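Local structure of V-type ATP synthase alpha chain (Nanoarchaeum equitans Kin4-M, 5BN3) at residues 5-10 / 49-54; 29-34 / 99-104; 138-143 / 306-311; 241-246 / 311-316. The protein forms the A subunit of an archaeal V-type ATP synthase, built around a P-loop nucleotide-binding domain that holds adenosine-5'-diphosphate. All coordinates share one frame; numbering follows the deposited sequence.

Contact 1: 5-10 / 49-54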
loop_
_atom_site.group_PDB
_atom_site.type_symbol
_atom_site.label_atom_id
_atom_site.label_comp_id
_atom_site.label_asym_id
_atom_site.label_seq_id
_atom_site.Cartn_x
_atom_site.Cartn_y
_atom_site.Cartn_z
ATOM N N ILE A 5 -28.137 -12.415 -25.175
ATOM C CA ILE A 5 -27.479 -13.682 -24.864
ATOM C C ILE A 5 -26.819 -13.642 -23.487
ATOM O O ILE A 5 -26.369 -14.669 -22.974
ATOM C CB ILE A 5 -26.441 -14.086 -25.933
ATOM C CG1 ILE A 5 -25.210 -13.184 -25.861
ATOM C CG2 ILE A 5 -27.059 -14.059 -27.326
ATOM C CD1 ILE A 5 -24.053 -13.683 -26.696
ATOM N N SER A 6 -26.768 -12.451 -22.892
ATOM C CA SER A 6 -26.189 -12.286 -21.562
ATOM C C SER A 6 -26.647 -11.005 -20.878
ATOM O O SER A 6 -26.837 -9.975 -21.528
ATOM C CB SER A 6 -24.664 -12.285 -21.646
ATOM O OG SER A 6 -24.084 -12.325 -20.353
ATOM N N ILE A 7 -26.822 -11.078 -19.561
ATOM C CA ILE A 7 -27.113 -9.901 -18.751
ATOM C C ILE A 7 -26.171 -9.867 -17.549
ATOM O O ILE A 7 -26.163 -10.783 -16.726
ATOM C CB ILE A 7 -28.571 -9.893 -18.261
ATOM C CG1 ILE A 7 -29.528 -10.032 -19.446
ATOM C CG2 ILE A 7 -28.875 -8.611 -17.502
ATOM C CD1 ILE A 7 -30.683 -10.963 -19.186
ATOM N N ASN A 8 -25.372 -8.808 -17.459
ATOM C CA ASN A 8 -24.390 -8.660 -16.390
ATOM C C ASN A 8 -24.437 -7.236 -15.861
ATOM O O ASN A 8 -23.757 -6.350 -16.383
ATOM C CB ASN A 8 -22.990 -8.990 -16.916
ATOM C CG ASN A 8 -21.930 -8.981 -15.828
ATOM O OD1 ASN A 8 -22.237 -8.886 -14.638
ATOM N ND2 ASN A 8 -20.672 -9.089 -16.235
ATOM N N GLY A 9 -25.248 -7.015 -14.830
ATOM C CA GLY A 9 -25.478 -5.675 -14.326
ATOM C C GLY A 9 -26.060 -4.785 -15.405
ATOM O O GLY A 9 -27.010 -5.170 -16.086
ATOM N N PRO A 10 -25.473 -3.591 -15.577
ATOM C CA PRO A 10 -25.919 -2.608 -16.568
ATOM C C PRO A 10 -25.482 -2.985 -17.977
ATOM O O PRO A 10 -25.821 -2.273 -18.923
ATOM C CB PRO A 10 -25.194 -1.335 -16.130
ATOM C CG PRO A 10 -23.929 -1.839 -15.518
ATOM C CD PRO A 10 -24.305 -3.114 -14.815
ATOM N N GLU A 49 -31.384 1.633 -17.597
ATOM C CA GLU A 49 -32.442 1.266 -16.667
ATOM C C GLU A 49 -32.037 -0.006 -15.938
ATOM O O GLU A 49 -31.063 -0.658 -16.319
ATOM C CB GLU A 49 -33.773 1.082 -17.403
ATOM C CG GLU A 49 -34.776 2.201 -17.146
ATOM C CD GLU A 49 -35.399 2.747 -18.417
ATOM O OE1 GLU A 49 -34.991 2.323 -19.519
ATOM O OE2 GLU A 49 -36.299 3.607 -18.313
ATOM N N ASP A 50 -32.771 -0.357 -14.887
ATOM C CA ASP A 50 -32.454 -1.560 -14.126
ATOM C C ASP A 50 -32.669 -2.809 -14.975
ATOM O O ASP A 50 -33.660 -2.919 -15.700
ATOM C CB ASP A 50 -33.286 -1.636 -12.847
ATOM C CG ASP A 50 -32.893 -2.807 -11.967
ATOM O OD1 ASP A 50 -31.720 -3.239 -12.025
ATOM O OD2 ASP A 50 -33.759 -3.294 -11.211
ATOM N N THR A 51 -31.731 -3.744 -14.882
ATOM C CA THR A 51 -31.749 -4.934 -15.724
ATOM C C THR A 51 -32.167 -6.195 -14.971
ATOM O O THR A 51 -32.160 -7.288 -15.537
ATOM C CB THR A 51 -30.381 -5.175 -16.387
ATOM O OG1 THR A 51 -29.375 -5.326 -15.378
ATOM C CG2 THR A 51 -30.017 -4.011 -17.294
ATOM N N ASN A 52 -32.521 -6.049 -13.698
ATOM C CA ASN A 52 -33.011 -7.190 -12.932
ATOM C C ASN A 52 -34.322 -7.693 -13.527
ATOM O O ASN A 52 -35.217 -6.902 -13.834
ATOM C CB ASN A 52 -33.211 -6.815 -11.461
ATOM C CG ASN A 52 -33.288 -8.031 -10.551
ATOM O OD1 ASN A 52 -32.543 -8.997 -10.721
ATOM N ND2 ASN A 52 -34.193 -7.986 -9.581
ATOM N N GLY A 53 -34.428 -9.004 -13.708
ATOM C CA GLY A 53 -35.632 -9.587 -14.269
ATOM C C GLY A 53 -35.570 -9.763 -15.774
ATOM O O GLY A 53 -36.464 -10.371 -16.364
ATOM N N LEU A 54 -34.525 -9.229 -16.402
ATOM C CA LEU A 54 -34.336 -9.422 -17.839
ATOM C C LEU A 54 -34.041 -10.893 -18.136
ATOM O O LEU A 54 -33.521 -11.613 -17.283
ATOM C CB LEU A 54 -33.213 -8.533 -18.383
ATOM C CG LEU A 54 -33.523 -7.062 -18.671
ATOM C CD1 LEU A 54 -32.314 -6.366 -19.285
ATOM C CD2 LEU A 54 -34.719 -6.942 -19.594
#
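The hydroxyl of Thr51 donates to the carbonyl O of Gly9; the modelled OG1–O separation of 2.5 Å is very short, so its exact length is doubtful. OG1 lies between the backbone N and the carbonyl carbon of Thr51 (chi1 59°), while CG2 also approaches Gly9 O, at 3.4 Å, so both branches of the threonine border this carbonyl. Gly9 has positive phi, a conformation that favours glycine, and it turns the chain out of strand 3-8 into Pro10. That strand is outermost, within this chain, in the six-stranded antiparallel sheet of the N-terminal beta-barrel domain. An antiparallel strand of the NEQ263 chain pairs with Ser6 and Ile7 and continues the sheet across the interface. From strand 3-8, Ile7 spreads its branches over the loop 49-54. Its CG2 passes Thr51 CB at 3.9 Å, the side chains running in opposite directions. Its CD1 reaches Leu54 CB at 3.6 Å, where the side chains cross at about a right angle. Branched isoleucine thus covers two loop residues. Thr51 to Leu54 form a type II turn closed by Leu54 N to Thr51 O at 3.2 Å; Gly53 takes positive phi in it, which suits glycine.

Contact 2: 29-34 / 99-104; sequences EKLIGE and IPKGID
Lys101 carries CG between its backbone N and carbonyl carbon (chi1 71°), and a bend at chi4 (71°) then places NZ beside the carboxylate of Glu29. The glutamate has CG anti to its carbonyl carbon and is extended beyond it; the two long side chains cross at about a right angle. This happens at the start of strand 31-39 in the N-terminal beta-barrel domain, where Lys30 and Leu31 both face Val26 in a G1 beta bulge. The loop 99-104, which follows helix 87-94, lies against that strand entrance. The salt bridge runs from Lys101 NZ to Glu29 OE1; its modelled length of 2.4 Å is very short and doubtful in detail, while OE2 stays farther off, 3.6 Å from the same NZ. Opposite charges on flexible chains suit a site where Glu29 is exposed and Lys101 partly so, and each probably favours the ionised form of the other. Lys30 turns its own side chain away and forms a cation-pi contact with Phe61. Beside the salt bridge, the buried Leu31 packs its CD2 against the Gly102 backbone. Gly102 has positive phi, which suits glycine, and its CA lies directly against the leucine: Leu31 CD2 is 3.8 Å from Gly102 CA and 4.0 Å from Gly102 N.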
loop_
_atom_site.group_PDB
_atom_site.type_symbol
_atom_site.label_atom_id
_atom_site.label_comp_id
_atom_site.label_asym_id
_atom_site.label_seq_id
_atom_site.Cartn_x
_atom_site.Cartn_y
_atom_site.Cartn_z
ATOM N N GLU A 29 -39.951 -4.912 -22.447
ATOM C CA GLU A 29 -40.300 -3.648 -21.807
ATOM C C GLU A 29 -39.584 -2.468 -22.458
ATOM O O GLU A 29 -39.811 -1.314 -22.086
ATOM C CB GLU A 29 -40.014 -3.695 -20.303
ATOM C CG GLU A 29 -40.951 -4.610 -19.529
ATOM C CD GLU A 29 -41.068 -4.222 -18.067
ATOM O OE1 GLU A 29 -40.443 -3.216 -17.667
ATOM O OE2 GLU A 29 -41.785 -4.920 -17.320
ATOM N N LYS A 30 -38.720 -2.771 -23.426
ATOM C CA LYS A 30 -38.051 -1.752 -24.238
ATOM C C LYS A 30 -37.282 -0.720 -23.417
ATOM O O LYS A 30 -37.586 0.475 -23.462
ATOM C CB LYS A 30 -39.061 -1.051 -25.150
ATOM C CG LYS A 30 -39.726 -1.966 -26.168
ATOM C CD LYS A 30 -40.721 -1.186 -27.011
ATOM C CE LYS A 30 -40.889 -1.797 -28.392
ATOM N NZ LYS A 30 -41.558 -0.849 -29.329
ATOM N N LEU A 31 -36.284 -1.185 -22.676
ATOM C CA LEU A 31 -35.449 -0.297 -21.880
ATOM C C LEU A 31 -34.435 0.394 -22.787
ATOM O O LEU A 31 -33.879 -0.227 -23.695
ATOM C CB LEU A 31 -34.733 -1.087 -20.783
ATOM C CG LEU A 31 -35.635 -2.001 -19.951
ATOM C CD1 LEU A 31 -34.826 -2.819 -18.957
ATOM C CD2 LEU A 31 -36.690 -1.189 -19.227
ATOM N N ILE A 32 -34.210 1.683 -22.550
ATOM C CA ILE A 32 -33.253 2.443 -23.346
ATOM C C ILE A 32 -31.829 1.948 -23.103
ATOM O O ILE A 32 -31.379 1.853 -21.959
ATOM C CB ILE A 32 -33.323 3.954 -23.043
ATOM C CG1 ILE A 32 -34.755 4.474 -23.212
ATOM C CG2 ILE A 32 -32.368 4.723 -23.944
ATOM C CD1 ILE A 32 -35.303 4.333 -24.620
ATOM N N GLY A 33 -31.130 1.623 -24.187
ATOM C CA GLY A 33 -29.746 1.195 -24.114
ATOM C C GLY A 33 -28.938 1.829 -25.227
ATOM O O GLY A 33 -29.497 2.433 -26.143
ATOM N N GLU A 34 -27.618 1.695 -25.146
ATOM C CA GLU A 34 -26.736 2.238 -26.170
ATOM C C GLU A 34 -25.614 1.249 -26.467
ATOM O O GLU A 34 -24.944 0.767 -25.551
ATOM C CB GLU A 34 -26.158 3.582 -25.710
ATOM C CG GLU A 34 -25.324 4.313 -26.753
ATOM C CD GLU A 34 -24.746 5.615 -26.222
ATOM O OE1 GLU A 34 -24.788 5.835 -24.992
ATOM O OE2 GLU A 34 -24.248 6.422 -27.035
ATOM N N ILE A 99 -40.193 6.238 -9.595
ATOM C CA ILE A 99 -39.811 6.265 -10.997
ATOM C C ILE A 99 -39.911 4.850 -11.558
ATOM O O ILE A 99 -39.218 3.942 -11.093
ATOM C CB ILE A 99 -38.385 6.816 -11.184
ATOM C CG1 ILE A 99 -38.316 8.268 -10.698
ATOM C CG2 ILE A 99 -37.955 6.722 -12.640
ATOM C CD1 ILE A 99 -36.967 8.930 -10.900
ATOM N N PRO A 100 -40.789 4.656 -12.552
ATOM C CA PRO A 100 -41.011 3.338 -13.153
ATOM C C PRO A 100 -39.858 3.001 -14.081
ATOM O O PRO A 100 -39.230 3.923 -14.603
ATOM C CB PRO A 100 -42.281 3.540 -13.997
ATOM C CG PRO A 100 -42.776 4.930 -13.689
ATOM C CD PRO A 100 -41.595 5.698 -13.203
ATOM N N LYS A 101 -39.576 1.719 -14.283
ATOM C CA LYS A 101 -38.582 1.343 -15.279
ATOM C C LYS A 101 -39.251 1.248 -16.650
ATOM O O LYS A 101 -40.320 0.655 -16.790
ATOM C CB LYS A 101 -37.862 0.036 -14.902
ATOM C CG LYS A 101 -38.687 -1.244 -15.012
ATOM C CD LYS A 101 -37.879 -2.465 -14.568
ATOM C CE LYS A 101 -38.542 -3.771 -15.002
ATOM N NZ LYS A 101 -38.449 -3.986 -16.472
ATOM N N GLY A 102 -38.646 1.879 -17.650
ATOM C CA GLY A 102 -39.140 1.768 -19.010
ATOM C C GLY A 102 -40.083 2.855 -19.498
ATOM O O GLY A 102 -40.477 2.840 -20.664
ATOM N N ILE A 103 -40.454 3.796 -18.633
ATOM C CA ILE A 103 -41.326 4.890 -19.062
ATOM C C ILE A 103 -40.611 5.797 -20.062
ATOM O O ILE A 103 -39.453 6.167 -19.861
ATOM C CB ILE A 103 -41.890 5.719 -17.866
ATOM C CG1 ILE A 103 -42.951 6.710 -18.355
ATOM C CG2 ILE A 103 -40.781 6.438 -17.108
ATOM C CD1 ILE A 103 -43.698 7.421 -17.244
ATOM N N ASP A 104 -41.286 6.133 -21.157
ATOM C CA ASP A 104 -40.702 7.050 -22.128
ATOM C C ASP A 104 -41.636 8.213 -22.441
ATOM O O ASP A 104 -42.749 8.020 -22.936
ATOM C CB ASP A 104 -40.297 6.324 -23.413
ATOM C CG ASP A 104 -39.211 7.061 -24.173
ATOM O OD1 ASP A 104 -38.349 7.685 -23.516
ATOM O OD2 ASP A 104 -39.215 7.022 -25.421
#

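Contact 3: 138-143 / 306-311; sequences NGFEHR and EYFRDQ
His142 and Tyr307 lead the hydrogen bonds that join strand 140-145, an outermost strand of its sheet in the barrel-sandwich domain, to the C-terminal end of helix 293-309 in the nucleotide-binding domain. His142 NE2 and Tyr307 OH are 2.8 Å apart in a nearly straight bond (165°), with the hydroxyl at the edge of the imidazole near its plane; the other ring nitrogen, ND1, bonds to Glu137. Gln311 serves the strand twice. Its side-chain OE1 accepts Arg143 N at 3.0 Å from well above the amide plane, and its backbone O accepts Arg143 NH1 at 2.8 Å, lying in the guanidinium plane. Glutamine suits this place: its extended chain carries an amide acceptor to the backbone N of Arg143. Among charged groups, Glu141 OE1 holds Arg143 NE at 2.9 Å, on its anti side and in the guanidinium plane, a salt bridge that helps orient the guanidinium, whose NH1 bonds to Gln311 O. The remaining contacts involve aromatic rings. Phe308 CE1 lies over one face of His142, offset toward the rim, with the ring planes inclined at 54°. The same CE1 also meets Phe140 CE2 at 4.0 Å. Gln311 NE2, at the other end of the amide from OE1, sits 3.2 Å above the plane of the Tyr307 ring, toward its rim.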
loop_
_atom_site.group_PDB
_atom_site.type_symbol
_atom_site.label_atom_id
_atom_site.label_comp_id
_atom_site.label_asym_id
_atom_site.label_seq_id
_atom_site.Cartn_x
_atom_site.Cartn_y
_atom_site.Cartn_z
ATOM N N ASN A 138 -40.879 32.742 -19.912
ATOM C CA ASN A 138 -41.057 33.303 -18.570
ATOM C C ASN A 138 -40.032 34.371 -18.183
ATOM O O ASN A 138 -39.470 34.337 -17.088
ATOM C CB ASN A 138 -41.114 32.192 -17.513
ATOM C CG ASN A 138 -42.347 31.315 -17.657
ATOM O OD1 ASN A 138 -43.443 31.693 -17.241
ATOM N ND2 ASN A 138 -42.171 30.135 -18.240
ATOM N N GLY A 139 -39.801 35.320 -19.083
ATOM C CA GLY A 139 -38.886 36.414 -18.812
ATOM C C GLY A 139 -37.526 36.279 -19.473
ATOM O O GLY A 139 -36.760 37.242 -19.517
ATOM N N PHE A 140 -37.219 35.089 -19.979
ATOM C CA PHE A 140 -35.955 34.865 -20.671
ATOM C C PHE A 140 -36.142 34.901 -22.184
ATOM O O PHE A 140 -37.040 34.245 -22.721
ATOM C CB PHE A 140 -35.343 33.526 -20.250
ATOM C CG PHE A 140 -33.971 33.285 -20.813
ATOM C CD1 PHE A 140 -32.851 33.804 -20.184
ATOM C CD2 PHE A 140 -33.800 32.535 -21.968
ATOM C CE1 PHE A 140 -31.584 33.586 -20.697
ATOM C CE2 PHE A 140 -32.535 32.314 -22.488
ATOM C CZ PHE A 140 -31.427 32.841 -21.851
ATOM N N GLU A 141 -35.293 35.662 -22.870
ATOM C CA GLU A 141 -35.340 35.717 -24.328
ATOM C C GLU A 141 -34.655 34.494 -24.941
ATOM O O GLU A 141 -33.450 34.499 -25.201
ATOM C CB GLU A 141 -34.699 37.005 -24.855
ATOM C CG GLU A 141 -34.744 37.132 -26.373
ATOM C CD GLU A 141 -33.979 38.331 -26.899
ATOM O OE1 GLU A 141 -32.923 38.131 -27.536
ATOM O OE2 GLU A 141 -34.440 39.474 -26.691
ATOM N N HIS A 142 -35.432 33.442 -25.170
ATOM C CA HIS A 142 -34.902 32.237 -25.791
ATOM C C HIS A 142 -34.717 32.477 -27.281
ATOM O O HIS A 142 -35.675 32.780 -27.997
ATOM C CB HIS A 142 -35.845 31.057 -25.555
ATOM C CG HIS A 142 -35.223 29.721 -25.822
ATOM N ND1 HIS A 142 -35.359 28.657 -24.956
ATOM C CD2 HIS A 142 -34.478 29.273 -26.857
ATOM C CE1 HIS A 142 -34.717 27.613 -25.445
ATOM N NE2 HIS A 142 -34.175 27.955 -26.598
ATOM N N ARG A 143 -33.481 32.349 -27.746
ATOM C CA ARG A 143 -33.175 32.567 -29.149
ATOM C C ARG A 143 -33.248 31.267 -29.938
ATOM O O ARG A 143 -32.509 30.317 -29.671
ATOM C CB ARG A 143 -31.808 33.241 -29.292
ATOM C CG ARG A 143 -31.813 34.671 -28.762
ATOM C CD ARG A 143 -30.425 35.191 -28.448
ATOM N NE ARG A 143 -30.485 36.496 -27.788
ATOM C CZ ARG A 143 -29.450 37.098 -27.210
ATOM N NH1 ARG A 143 -28.259 36.518 -27.201
ATOM N NH2 ARG A 143 -29.608 38.280 -26.635
ATOM N N GLU A 306 -23.956 24.069 -24.066
ATOM C CA GLU A 306 -23.445 24.527 -25.351
ATOM C C GLU A 306 -24.553 25.187 -26.161
ATOM O O GLU A 306 -24.312 26.160 -26.872
ATOM C CB GLU A 306 -22.871 23.351 -26.145
ATOM C CG GLU A 306 -21.570 22.782 -25.608
ATOM C CD GLU A 306 -21.104 21.583 -26.409
ATOM O OE1 GLU A 306 -21.970 20.805 -26.869
ATOM O OE2 GLU A 306 -19.879 21.419 -26.587
ATOM N N TYR A 307 -25.761 24.642 -26.053
ATOM C CA TYR A 307 -26.917 25.146 -26.791
ATOM C C TYR A 307 -27.236 26.594 -26.436
ATOM O O TYR A 307 -27.463 27.424 -27.316
ATOM C CB TYR A 307 -28.136 24.249 -26.541
ATOM C CG TYR A 307 -29.445 24.798 -27.064
ATOM C CD1 TYR A 307 -29.671 24.935 -28.427
ATOM C CD2 TYR A 307 -30.464 25.159 -26.194
ATOM C CE1 TYR A 307 -30.872 25.431 -28.906
ATOM C CE2 TYR A 307 -31.666 25.655 -26.664
ATOM C CZ TYR A 307 -31.863 25.787 -28.019
ATOM O OH TYR A 307 -33.058 26.280 -28.488
ATOM N N PHE A 308 -27.249 26.900 -25.145
ATOM C CA PHE A 308 -27.520 28.266 -24.713
ATOM C C PHE A 308 -26.315 29.169 -24.964
ATOM O O PHE A 308 -26.467 30.369 -25.195
ATOM C CB PHE A 308 -27.953 28.296 -23.247
ATOM C CG PHE A 308 -29.385 27.894 -23.034
ATOM C CD1 PHE A 308 -30.412 28.801 -23.260
ATOM C CD2 PHE A 308 -29.709 26.614 -22.609
ATOM C CE1 PHE A 308 -31.736 28.440 -23.067
ATOM C CE2 PHE A 308 -31.030 26.245 -22.412
ATOM C CZ PHE A 308 -32.045 27.160 -22.643
ATOM N N ARG A 309 -25.120 28.586 -24.928
ATOM C CA ARG A 309 -23.906 29.297 -25.315
ATOM C C ARG A 309 -23.998 29.746 -26.772
ATOM O O ARG A 309 -23.601 30.860 -27.118
ATOM C CB ARG A 309 -22.683 28.398 -25.127
ATOM C CG ARG A 309 -21.372 29.013 -25.604
ATOM C CD ARG A 309 -20.364 27.933 -25.948
ATOM N NE ARG A 309 -20.803 27.139 -27.095
ATOM C CZ ARG A 309 -20.189 26.043 -27.529
ATOM N NH1 ARG A 309 -19.103 25.597 -26.911
ATOM N NH2 ARG A 309 -20.667 25.388 -28.578
ATOM N N ASP A 310 -24.535 28.875 -27.620
ATOM C CA ASP A 310 -24.656 29.161 -29.048
ATOM C C ASP A 310 -25.638 30.297 -29.347
ATOM O O ASP A 310 -25.620 30.870 -30.437
ATOM C CB ASP A 310 -25.065 27.892 -29.804
ATOM C CG ASP A 310 -23.980 26.833 -29.806
ATOM O OD1 ASP A 310 -22.799 27.176 -29.577
ATOM O OD2 ASP A 310 -24.310 25.653 -30.051
ATOM N N GLN A 311 -26.493 30.620 -28.382
ATOM C CA GLN A 311 -27.426 31.733 -28.530
ATOM C C GLN A 311 -26.752 33.052 -28.172
ATOM O O GLN A 311 -27.366 34.115 -28.260
ATOM C CB GLN A 311 -28.663 31.525 -27.647
ATOM C CG GLN A 311 -29.479 30.284 -27.981
ATOM C CD GLN A 311 -30.633 30.064 -27.021
ATOM O OE1 GLN A 311 -31.176 31.013 -26.451
ATOM N NE2 GLN A 311 -31.009 28.804 -26.830
#

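Contact 4: 241-246 / 311-316; sequences DSDIVI and QGYSVV
Neighbouring parallel strands meet here: Ile244 pairs with Val315 and Val245 with Val316 where strands 244-250 and 314-320 begin, inside the mixed sheet of the P-loop nucleotide-binding domain. Backbone bonds alternate from Ile244 N to Ser314 O, from Val316 N to Ile244 O (3.1 Å) and from Ile246 N to Val316 O (2.9 Å). Ser242 OG donates to Ile244 O at 2.9 Å, giving that carbonyl a second donor beside Val316 N. Beta-branched residues suit these extended, buried positions. Ile244 and Val315 lie side by side on one sheet face, where Phe308 of helix 293-309 covers both; Val245 CG2 and Val316 CG1 meet at 3.7 Å on the other. Val315 also belongs to a magnesium site with Ser372 and Thr374. Just before the pairing starts, Asp243 and Ser314 bind reciprocally. Ser314 N gives a straight bond to Asp243 OD2 (2.9 Å, 175°), meeting its anti side, and Asp243 N donates to Ser314 OG at 3.3 Å; the Ser314 hydroxyl adds a weak bond to OD2. The edge of the Tyr313 ring borders the same oxygen, with CD1 3.3 Å from Asp243 OD2. The N-H of Ser314, with the weak hydroxyl bond, would probably help keep Asp243 ionised.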
loop_
_atom_site.group_PDB
_atom_site.type_symbol
_atom_site.label_atom_id
_atom_site.label_comp_id
_atom_site.label_asym_id
_atom_site.label_seq_id
_atom_site.Cartn_x
_atom_site.Cartn_y
_atom_site.Cartn_z
ATOM N N ASP A 241 -23.160 35.387 -11.587
ATOM C CA ASP A 241 -23.456 36.330 -12.651
ATOM C C ASP A 241 -23.486 35.539 -13.957
ATOM O O ASP A 241 -22.448 35.295 -14.575
ATOM C CB ASP A 241 -22.382 37.417 -12.685
ATOM C CG ASP A 241 -22.775 38.608 -13.535
ATOM O OD1 ASP A 241 -23.955 38.702 -13.933
ATOM O OD2 ASP A 241 -21.898 39.459 -13.796
ATOM N N SER A 242 -24.683 35.122 -14.361
ATOM C CA SER A 242 -24.841 34.222 -15.502
ATOM C C SER A 242 -26.246 34.319 -16.087
ATOM O O SER A 242 -27.207 34.593 -15.365
ATOM C CB SER A 242 -24.555 32.780 -15.068
ATOM O OG SER A 242 -24.572 31.892 -16.172
ATOM N N ASP A 243 -26.363 34.091 -17.393
ATOM C CA ASP A 243 -27.667 34.083 -18.051
ATOM C C ASP A 243 -28.410 32.786 -17.752
ATOM O O ASP A 243 -29.611 32.789 -17.474
ATOM C CB ASP A 243 -27.505 34.238 -19.566
ATOM C CG ASP A 243 -26.904 35.572 -19.958
ATOM O OD1 ASP A 243 -27.335 36.607 -19.405
ATOM O OD2 ASP A 243 -25.995 35.584 -20.815
ATOM N N ILE A 244 -27.678 31.677 -17.810
ATOM C CA ILE A 244 -28.258 30.352 -17.622
ATOM C C ILE A 244 -27.433 29.544 -16.619
ATOM O O ILE A 244 -26.201 29.586 -16.643
ATOM C CB ILE A 244 -28.330 29.585 -18.965
ATOM C CG1 ILE A 244 -29.257 30.308 -19.944
ATOM C CG2 ILE A 244 -28.813 28.158 -18.754
ATOM C CD1 ILE A 244 -30.700 30.348 -19.488
ATOM N N VAL A 245 -28.117 28.827 -15.730
ATOM C CA VAL A 245 -27.460 27.928 -14.787
ATOM C C VAL A 245 -27.969 26.505 -14.986
ATOM O O VAL A 245 -29.178 26.263 -14.985
ATOM C CB VAL A 245 -27.716 28.356 -13.328
ATOM C CG1 VAL A 245 -27.157 27.323 -12.360
ATOM C CG2 VAL A 245 -27.101 29.710 -13.058
ATOM N N ILE A 246 -27.049 25.565 -15.169
ATOM C CA ILE A 246 -27.413 24.158 -15.270
ATOM C C ILE A 246 -26.795 23.376 -14.120
ATOM O O ILE A 246 -25.571 23.283 -14.010
ATOM C CB ILE A 246 -26.951 23.562 -16.606
ATOM C CG1 ILE A 246 -27.643 24.294 -17.755
ATOM C CG2 ILE A 246 -27.255 22.073 -16.667
ATOM C CD1 ILE A 246 -26.984 24.087 -19.080
ATOM N N GLN A 311 -26.493 30.620 -28.382
ATOM C CA GLN A 311 -27.426 31.733 -28.530
ATOM C C GLN A 311 -26.752 33.052 -28.172
ATOM O O GLN A 311 -27.366 34.115 -28.260
ATOM C CB GLN A 311 -28.663 31.525 -27.647
ATOM C CG GLN A 311 -29.479 30.284 -27.981
ATOM C CD GLN A 311 -30.633 30.064 -27.021
ATOM O OE1 GLN A 311 -31.176 31.013 -26.451
ATOM N NE2 GLN A 311 -31.009 28.804 -26.830
ATOM N N GLY A 312 -25.490 32.982 -27.763
ATOM C CA GLY A 312 -24.752 34.175 -27.388
ATOM C C GLY A 312 -24.962 34.522 -25.928
ATOM O O GLY A 312 -24.929 35.693 -25.542
ATOM N N TYR A 313 -25.175 33.497 -25.111
ATOM C CA TYR A 313 -25.384 33.693 -23.682
ATOM C C TYR A 313 -24.219 33.138 -22.865
ATOM O O TYR A 313 -23.420 32.338 -23.359
ATOM C CB TYR A 313 -26.694 33.035 -23.236
ATOM C CG TYR A 313 -27.945 33.784 -23.647
ATOM C CD1 TYR A 313 -28.197 35.063 -23.172
ATOM C CD2 TYR A 313 -28.886 33.200 -24.481
ATOM C CE1 TYR A 313 -29.343 35.748 -23.533
ATOM C CE2 TYR A 313 -30.037 33.877 -24.849
ATOM C CZ TYR A 313 -30.258 35.151 -24.371
ATOM O OH TYR A 313 -31.398 35.834 -24.727
ATOM N N SER A 314 -24.125 33.574 -21.613
ATOM C CA SER A 314 -23.148 33.021 -20.683
ATOM C C SER A 314 -23.839 31.955 -19.841
ATOM O O SER A 314 -24.933 32.175 -19.315
ATOM C CB SER A 314 -22.559 34.113 -19.790
ATOM O OG SER A 314 -23.542 34.668 -18.939
ATOM N N VAL A 315 -23.203 30.791 -19.740
ATOM C CA VAL A 315 -23.791 29.640 -19.070
ATOM C C VAL A 315 -22.802 29.086 -18.048
ATOM O O VAL A 315 -21.587 29.123 -18.266
ATOM C CB VAL A 315 -24.124 28.525 -20.090
ATOM C CG1 VAL A 315 -24.871 27.377 -19.422
ATOM C CG2 VAL A 315 -24.945 29.080 -21.235
ATOM N N VAL A 316 -23.321 28.595 -16.926
ATOM C CA VAL A 316 -22.503 27.836 -15.988
ATOM C C VAL A 316 -23.105 26.454 -15.758
ATOM O O VAL A 316 -24.313 26.316 -15.560
ATOM C CB VAL A 316 -22.289 28.579 -14.644
ATOM C CG1 VAL A 316 -23.613 28.974 -14.029
ATOM C CG2 VAL A 316 -21.486 27.721 -13.674
#

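From the N terminus, contact 1 closes the loop from strand 3-8 to residues 49-54. Contact 2 opens inside that loop, at 29-34, and closes beyond it at 99-104, so the two cross; Glu49 joins them, its carboxylate bonding to the backbone N of Ile32 and, weakly, to that of Gly102. Contact 1 lies within the barrel; contact 2 ties the loop after helix 87-94 to it. Contacts 3 and 4 open after both have closed, and cross each other: 241-246 lies within the loop closed by 138-143 with 306-311, and its partner 311-316 shares Gln311 with contact 3. Contact 3 ties the barrel-sandwich domain to the nucleotide-binding domain, in whose mixed sheet contact 4 pairs two parallel strands.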